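Local coordinates for fibronectin-binding protein BBK32 (Borrelia burgdorferi, PDB 6N1L), which binds the complement protease C1r through this helical domain, probably inhibiting the classical pathway and so aiding immune evasion by the Lyme disease spirochete, at residues K71-K74 with T75-N78; E106-I109 with K110-A114; I113-I116 with K117-S120; S132-L135 with M136-S139. All coordinates share one frame; numbering follows the deposited sequence.

Contact 1 (K71-K74 with T75-N78); sequences KNFK and TLLN
K71 to N78 form two turns of regular alpha helix, in which the amides of T75, L76, L77 and N78 bond to the carbonyls of K71, N72, F73 and K74; the closest pair, L77 N to F73 O at 2.8 Å, is nearly straight, with 172° at the hydrogen. The side chains then divide between a polar and an apolar side. On the polar side K71 runs forward along the helix: CG stands anti to the backbone N (chi1 -175°) and the bend at chi2 carries the ammonium group toward T75, although K71 NZ stays 4.3 Å from T75 OG1. A water closes that gap, accepting from K71 NZ at 2.8 Å and lying 3.0 Å from T75 OG1. Lysine suits this outer position, since its charge can stay in solvent while its methylenes lie along the helix. K74 lies alongside L77 and points the same way, with K74 NZ 3.7 Å from L77 CD2, an approach of a charged tip to a methyl group that involves no bond. On the apolar side the F73 ring and L76 sit loosely together, F73 CE2 being 4.4 Å from L76 CD2, and both reach into the interior. F73 meets I129 of helix 122-147, while L76 packs on A23 and I27 of helix 9-44. N72, buried despite its polarity, turns OD1 to a weak hydrogen bond from K29. With F73, L76 and L77 buried, K71 exposed, and K74 at the border beside L77, this is the amphipathic pattern of a bundle helix.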
# COMPACT_ATOMS: atom_id res chain seq x y z
N LYS A 71 2.33 -9.74 -2.70
CA LYS A 71 1.43 -10.18 -1.64
C LYS A 71 0.82 -8.99 -0.91
O LYS A 71 -0.40 -8.92 -0.71
CB LYS A 71 2.17 -11.08 -0.65
CG LYS A 71 1.30 -11.68 0.43
CD LYS A 71 0.11 -12.42 -0.18
CE LYS A 71 -0.37 -13.56 0.70
NZ LYS A 71 -1.76 -13.31 1.23
N ASN A 72 1.66 -8.04 -0.50
CA ASN A 72 1.15 -6.85 0.17
C ASN A 72 0.18 -6.08 -0.72
O ASN A 72 -0.81 -5.51 -0.23
CB ASN A 72 2.31 -5.95 0.60
CG ASN A 72 3.07 -6.51 1.80
OD1 ASN A 72 2.56 -7.37 2.53
ND2 ASN A 72 4.28 -6.03 2.01
N PHE A 73 0.43 -6.03 -2.04
CA PHE A 73 -0.51 -5.32 -2.90
C PHE A 73 -1.81 -6.09 -3.06
O PHE A 73 -2.89 -5.49 -3.14
CB PHE A 73 0.10 -5.01 -4.27
CG PHE A 73 0.60 -3.59 -4.38
CD1 PHE A 73 1.88 -3.26 -3.97
CD2 PHE A 73 -0.23 -2.58 -4.85
CE1 PHE A 73 2.33 -1.94 -4.04
CE2 PHE A 73 0.22 -1.27 -4.92
CZ PHE A 73 1.50 -0.95 -4.52
N LYS A 74 -1.75 -7.42 -3.08
CA LYS A 74 -3.01 -8.18 -3.12
C LYS A 74 -3.79 -7.99 -1.83
O LYS A 74 -5.02 -7.85 -1.87
CB LYS A 74 -2.75 -9.66 -3.40
CG LYS A 74 -2.53 -9.93 -4.89
CD LYS A 74 -3.50 -9.11 -5.76
CE LYS A 74 -3.34 -9.42 -7.25
NZ LYS A 74 -4.35 -8.72 -8.13
N THR A 75 -3.10 -7.95 -0.69
CA THR A 75 -3.77 -7.66 0.58
C THR A 75 -4.44 -6.29 0.52
O THR A 75 -5.61 -6.13 0.91
CB THR A 75 -2.78 -7.72 1.73
OG1 THR A 75 -2.27 -9.06 1.89
CG2 THR A 75 -3.42 -7.27 3.02
N LEU A 76 -3.71 -5.29 0.02
CA LEU A 76 -4.27 -3.94 -0.11
C LEU A 76 -5.50 -3.93 -1.02
O LEU A 76 -6.54 -3.36 -0.67
CB LEU A 76 -3.20 -2.98 -0.63
CG LEU A 76 -3.64 -1.56 -1.00
CD1 LEU A 76 -4.26 -0.85 0.19
CD2 LEU A 76 -2.41 -0.79 -1.47
N LEU A 77 -5.38 -4.53 -2.21
CA LEU A 77 -6.51 -4.59 -3.13
C LEU A 77 -7.72 -5.26 -2.48
O LEU A 77 -8.85 -4.76 -2.56
CB LEU A 77 -6.11 -5.33 -4.41
CG LEU A 77 -7.14 -5.40 -5.53
CD1 LEU A 77 -7.65 -4.00 -5.93
CD2 LEU A 77 -6.59 -6.16 -6.74
N ASN A 78 -7.49 -6.40 -1.83
CA ASN A 78 -8.61 -7.13 -1.24
C ASN A 78 -9.33 -6.29 -0.19
O ASN A 78 -10.57 -6.27 -0.15
CB ASN A 78 -8.12 -8.44 -0.63
CG ASN A 78 -7.75 -9.47 -1.69
OD1 ASN A 78 -8.10 -9.32 -2.86
ND2 ASN A 78 -7.04 -10.53 -1.28
O HOH W 1 -3.68 -11.37 0.63

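Contact 2 (E106-I109 with K110-A114); sequences EAEI and KTLIA
E106 and K110 form an i to i+4 salt bridge at the border of helix 93-117 that faces helix 66-87, within an all-helical bundle of amphipathic helices. The two side chains lie next to each other and point the same way: E106, extended from CA to its carboxylate, brings OE2 to 3.2 Å from K110 NZ, and the long, straight lysine meets it there. The hydrogen bond within this pair is weak, and E106 OE2 also accepts one from Q81 NE2 of helix 66-87; two donors on this oxygen would probably stabilise its negative charge. On the next residue round, T111 sets OG1 beside its own backbone N (chi1 -63°), from where it makes a weak bond of 3.3 Å to A107 O, a carbonyl already taken by T111 N at 3.1 Å. E108 has its chain bent at chi2, and the bend swings OE2 forward to 3.6 Å from L112 CD2; the same oxygen takes a weak hydrogen bond from S132 OG of helix 122-147. Inside, I109 and I113 meet at an angle through methyl groups, I109 CG2 lying 3.9 Å from I113 CD1. Branched aliphatic residues suit this inner side, where I109 also packs on I80 of helix 66-87. Both glutamates thus join a local contact along the helix to a polar link with a neighbouring helix. The E106 carboxylate in particular is held both from its own helix and from helix 66-87, the bond from K110 being the weak one.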
# COMPACT_ATOMS: atom_id res chain seq x y z
N GLU A 106 -9.62 1.74 -5.83
CA GLU A 106 -9.54 0.37 -6.35
C GLU A 106 -8.92 0.35 -7.73
O GLU A 106 -8.01 -0.44 -7.99
CB GLU A 106 -10.93 -0.28 -6.38
CG GLU A 106 -10.89 -1.74 -6.82
CD GLU A 106 -12.26 -2.32 -7.14
OE1 GLU A 106 -13.26 -1.56 -7.10
OE2 GLU A 106 -12.34 -3.53 -7.42
N ALA A 107 -9.39 1.22 -8.64
CA ALA A 107 -8.85 1.23 -9.99
C ALA A 107 -7.36 1.60 -10.00
O ALA A 107 -6.56 1.00 -10.74
CB ALA A 107 -9.65 2.19 -10.86
N GLU A 108 -6.97 2.57 -9.16
CA GLU A 108 -5.56 2.95 -9.08
C GLU A 108 -4.70 1.79 -8.59
O GLU A 108 -3.59 1.57 -9.09
CB GLU A 108 -5.39 4.17 -8.16
CG GLU A 108 -3.92 4.58 -7.86
CD GLU A 108 -3.18 5.22 -9.03
OE1 GLU A 108 -3.85 5.56 -10.03
OE2 GLU A 108 -1.94 5.39 -8.95
N ILE A 109 -5.19 1.03 -7.60
CA ILE A 109 -4.41 -0.11 -7.09
C ILE A 109 -4.15 -1.11 -8.21
O ILE A 109 -3.04 -1.66 -8.34
CB ILE A 109 -5.13 -0.78 -5.90
CG1 ILE A 109 -5.17 0.18 -4.72
CG2 ILE A 109 -4.41 -2.05 -5.46
CD1 ILE A 109 -6.00 -0.30 -3.57
N LYS A 110 -5.15 -1.33 -9.07
CA LYS A 110 -4.95 -2.26 -10.18
C LYS A 110 -3.89 -1.74 -11.14
O LYS A 110 -3.08 -2.52 -11.65
CB LYS A 110 -6.28 -2.50 -10.90
CG LYS A 110 -7.22 -3.39 -10.09
CD LYS A 110 -8.55 -3.59 -10.81
CE LYS A 110 -9.59 -4.17 -9.86
NZ LYS A 110 -10.97 -3.78 -10.25
N THR A 111 -3.85 -0.42 -11.35
CA THR A 111 -2.82 0.17 -12.21
C THR A 111 -1.43 -0.01 -11.62
O THR A 111 -0.47 -0.30 -12.34
CB THR A 111 -3.12 1.65 -12.43
OG1 THR A 111 -4.37 1.78 -13.11
CG2 THR A 111 -2.04 2.30 -13.28
N LEU A 112 -1.31 0.14 -10.30
CA LEU A 112 -0.02 -0.06 -9.64
C LEU A 112 0.42 -1.51 -9.70
O LEU A 112 1.62 -1.79 -9.87
CB LEU A 112 -0.11 0.41 -8.18
CG LEU A 112 -0.46 1.89 -7.97
CD1 LEU A 112 -0.47 2.21 -6.47
CD2 LEU A 112 0.52 2.79 -8.71
N ILE A 113 -0.51 -2.46 -9.54
CA ILE A 113 -0.14 -3.87 -9.61
C ILE A 113 0.37 -4.20 -11.01
O ILE A 113 1.29 -5.00 -11.17
CB ILE A 113 -1.34 -4.74 -9.21
CG1 ILE A 113 -1.56 -4.65 -7.70
CG2 ILE A 113 -1.14 -6.20 -9.64
CD1 ILE A 113 -2.91 -5.19 -7.22
N ALA A 114 -0.21 -3.56 -12.02
CA ALA A 114 0.27 -3.72 -13.39
C ALA A 114 1.64 -3.08 -13.58
O ALA A 114 2.49 -3.64 -14.28
CB ALA A 114 -0.75 -3.13 -14.37

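Contact 3 (I113-I116 with K117-S120); sequences IAKI and KEQS
The carboxylate of E118 is the flat group nearest the preceding turn, lying beside the backbone of K115, with E118 CD 4.1 Å from K115 CA; no stacking or salt bridge comes of it. The Q119 amide, the other flat group, leads away from the helix, leaving Q119 CG as the part that meets K115 O, at 3.6 Å; the Q119 side chain also touches E124 and A125 of helix 122-147. E118 holds its CG between the backbone N and the carbonyl carbon (chi1 74°), which brings E118 CG to 3.2 Å from K115 O. Here the chain leaves helix 93-117, E118 being the first residue without helical backbone angles, and the bonding weakens accordingly. K117 N still reaches I113 O at 3.3 Å and has a weak second acceptor in A114 O. E118 N is divided between weak bonds to A114 O and K115 O, and Q119 N makes a weak one to I116 O at 3.4 Å. I116 O also accepts from K66 NZ, while the I116 side chain turns inward to I129. Lysine suits position 117, where its methylenes pass the I113 carbonyl and its charge extends into solvent. The amide bonds thus lengthen and shift from acceptors four residues back to acceptors three back as the helix ends, and the positive charge of K66 would probably offset the partial negative charge gathered at its last carbonyls.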
# COMPACT_ATOMS: atom_id res chain seq x y z
N ILE A 113 -0.51 -2.46 -9.54
CA ILE A 113 -0.14 -3.87 -9.61
C ILE A 113 0.37 -4.20 -11.01
O ILE A 113 1.29 -5.00 -11.17
CB ILE A 113 -1.34 -4.74 -9.21
CG1 ILE A 113 -1.56 -4.65 -7.70
CG2 ILE A 113 -1.14 -6.20 -9.64
CD1 ILE A 113 -2.91 -5.19 -7.22
N ALA A 114 -0.21 -3.56 -12.02
CA ALA A 114 0.27 -3.72 -13.39
C ALA A 114 1.64 -3.08 -13.58
O ALA A 114 2.49 -3.64 -14.28
CB ALA A 114 -0.75 -3.13 -14.37
N LYS A 115 1.87 -1.91 -12.97
CA LYS A 115 3.17 -1.26 -13.06
C LYS A 115 4.26 -2.11 -12.41
O LYS A 115 5.38 -2.19 -12.93
CB LYS A 115 3.13 0.12 -12.39
CG LYS A 115 2.50 1.22 -13.23
CD LYS A 115 2.51 2.55 -12.48
CE LYS A 115 1.92 3.66 -13.33
NZ LYS A 115 1.77 4.91 -12.55
N ILE A 116 3.95 -2.74 -11.28
CA ILE A 116 4.93 -3.59 -10.60
C ILE A 116 5.31 -4.78 -11.47
O ILE A 116 6.46 -5.23 -11.45
CB ILE A 116 4.36 -4.05 -9.24
CG1 ILE A 116 4.32 -2.88 -8.26
CG2 ILE A 116 5.15 -5.21 -8.65
CD1 ILE A 116 3.51 -3.19 -7.04
N LYS A 117 4.36 -5.30 -12.26
CA LYS A 117 4.65 -6.46 -13.10
C LYS A 117 5.65 -6.13 -14.20
O LYS A 117 6.50 -6.97 -14.54
CB LYS A 117 3.35 -7.00 -13.70
CG LYS A 117 2.61 -7.93 -12.77
CD LYS A 117 1.21 -8.22 -13.29
CE LYS A 117 0.47 -9.14 -12.34
NZ LYS A 117 -0.97 -9.21 -12.67
N GLU A 118 5.60 -4.92 -14.75
CA GLU A 118 6.46 -4.55 -15.87
C GLU A 118 7.85 -4.08 -15.44
O GLU A 118 8.58 -3.52 -16.27
CB GLU A 118 5.77 -3.48 -16.72
CG GLU A 118 5.75 -2.08 -16.12
CD GLU A 118 4.74 -1.16 -16.80
OE1 GLU A 118 3.85 -1.67 -17.52
OE2 GLU A 118 4.83 0.08 -16.63
N GLN A 119 8.24 -4.30 -14.18
CA GLN A 119 9.54 -3.87 -13.66
C GLN A 119 10.30 -5.10 -13.17
O GLN A 119 9.93 -5.70 -12.16
CB GLN A 119 9.37 -2.86 -12.53
CG GLN A 119 8.91 -1.48 -12.97
CD GLN A 119 9.99 -0.69 -13.69
OE1 GLN A 119 11.13 -1.14 -13.79
NE2 GLN A 119 9.64 0.49 -14.19
N SER A 120 11.36 -5.47 -13.89
CA SER A 120 12.18 -6.60 -13.46
C SER A 120 12.92 -6.30 -12.16
O SER A 120 13.06 -7.18 -11.30
CB SER A 120 13.17 -6.97 -14.57
OG SER A 120 13.73 -5.80 -15.13

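Contact 4 (S132-L135 with M136-S139); sequences SILL and MRDS
L134 O and R137 are joined by a water that serves three polar atoms. It donates to L134 O at 2.7 Å and to D138 OD1 at 2.9 Å, and accepts from R137 NE at 3.0 Å, sitting in the plane of the guanidinium at its edge. L134 O therefore has a firm partner besides D138 N, whose bond to it is weak at 3.3 Å, and the carboxylate and guanidinium are bridged by the water. R137 leaves the backbone extended and bends at chi3 (62°), bringing NH2 to 3.4 Å from L134 CD2, while NH1 donates to T28 OG1 of helix 9-44. Arginine suits the border of this helical bundle: its guanidinium end lies beside the L134 methyl, NH2 being the nearer atom, while NE and NH1 take polar partners. The remaining carbonyls follow the helical pattern, S132 O taking M136 N, I133 O taking R137 N, and L135 O taking S139 N at 2.9 Å. M136, apolar and flexible, is buried against I109 of helix 93-117, and I133 faces I27 and I30. D138 stays at the surface, where its CB passes 3.4 Å from L135 O.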
# COMPACT_ATOMS: atom_id res chain seq x y z
N SER A 132 2.44 7.10 -5.37
CA SER A 132 1.01 6.80 -5.49
C SER A 132 0.43 6.24 -4.20
O SER A 132 -0.67 6.62 -3.79
CB SER A 132 0.78 5.81 -6.64
OG SER A 132 1.12 6.42 -7.89
N ILE A 133 1.16 5.34 -3.52
CA ILE A 133 0.56 4.78 -2.32
C ILE A 133 0.56 5.78 -1.18
O ILE A 133 -0.33 5.74 -0.33
CB ILE A 133 1.24 3.45 -1.90
CG1 ILE A 133 2.70 3.67 -1.51
CG2 ILE A 133 1.09 2.41 -3.01
CD1 ILE A 133 3.33 2.45 -0.80
N LEU A 134 1.53 6.69 -1.14
CA LEU A 134 1.51 7.70 -0.09
C LEU A 134 0.30 8.62 -0.27
O LEU A 134 -0.37 8.96 0.70
CB LEU A 134 2.81 8.51 -0.11
CG LEU A 134 4.06 7.85 0.49
CD1 LEU A 134 5.25 8.77 0.27
CD2 LEU A 134 3.82 7.59 1.96
N LEU A 135 0.01 9.00 -1.52
CA LEU A 135 -1.18 9.81 -1.77
C LEU A 135 -2.46 9.03 -1.48
O LEU A 135 -3.43 9.59 -0.94
CB LEU A 135 -1.15 10.31 -3.22
CG LEU A 135 -0.07 11.37 -3.47
CD1 LEU A 135 0.19 11.61 -4.94
CD2 LEU A 135 -0.46 12.66 -2.74
N MET A 136 -2.48 7.76 -1.86
CA MET A 136 -3.62 6.89 -1.61
C MET A 136 -3.92 6.77 -0.12
O MET A 136 -5.08 6.80 0.30
CB MET A 136 -3.34 5.52 -2.23
CG MET A 136 -4.46 4.52 -2.09
SD MET A 136 -3.99 2.97 -2.89
CE MET A 136 -3.90 3.49 -4.60
N ARG A 137 -2.88 6.61 0.72
CA ARG A 137 -3.11 6.55 2.16
C ARG A 137 -3.79 7.82 2.66
O ARG A 137 -4.68 7.76 3.50
CB ARG A 137 -1.79 6.33 2.89
CG ARG A 137 -1.94 6.13 4.39
CD ARG A 137 -0.58 5.76 5.02
NE ARG A 137 0.39 6.83 4.85
CZ ARG A 137 1.64 6.80 5.32
NH1 ARG A 137 2.08 5.76 6.01
NH2 ARG A 137 2.44 7.83 5.11
N ASP A 138 -3.36 8.98 2.14
CA ASP A 138 -4.00 10.24 2.52
C ASP A 138 -5.46 10.26 2.08
O ASP A 138 -6.34 10.67 2.85
CB ASP A 138 -3.23 11.42 1.91
CG ASP A 138 -1.91 11.69 2.62
OD1 ASP A 138 -1.68 11.11 3.71
OD2 ASP A 138 -1.11 12.48 2.08
N SER A 139 -5.73 9.81 0.85
CA SER A 139 -7.12 9.76 0.38
C SER A 139 -7.96 8.82 1.23
O SER A 139 -9.13 9.12 1.53
CB SER A 139 -7.18 9.35 -1.09
OG SER A 139 -6.46 10.22 -1.93
O HOH W 2 0.51 9.30 3.19

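Overall arrangement
All four contacts are partly buried; from contact centre to chain centre, contacts 1 and 4 lie about 8 Å away, contact 2 about 11 Å and contact 3, at the end of helix 93-117, about 14 Å. F73 of contact 1 touches all the others: F73 CE2 lies 3.7 Å from L112 CB, F73 CE1 3.5 Å from I116 CD1, and F73 CZ 3.7 Å from I133 CG2. M136 SD of contact 4 packs on I109 CG1 of contact 2 at 3.5 Å. Contacts 2 and 3 share I113 and A114; contacts 3 and 4 do not touch. The polar chemistry differs: water bridges in contacts 1 and 4, a direct salt bridge in contact 2, and mostly weak backbone bonds at the helix end in contact 3.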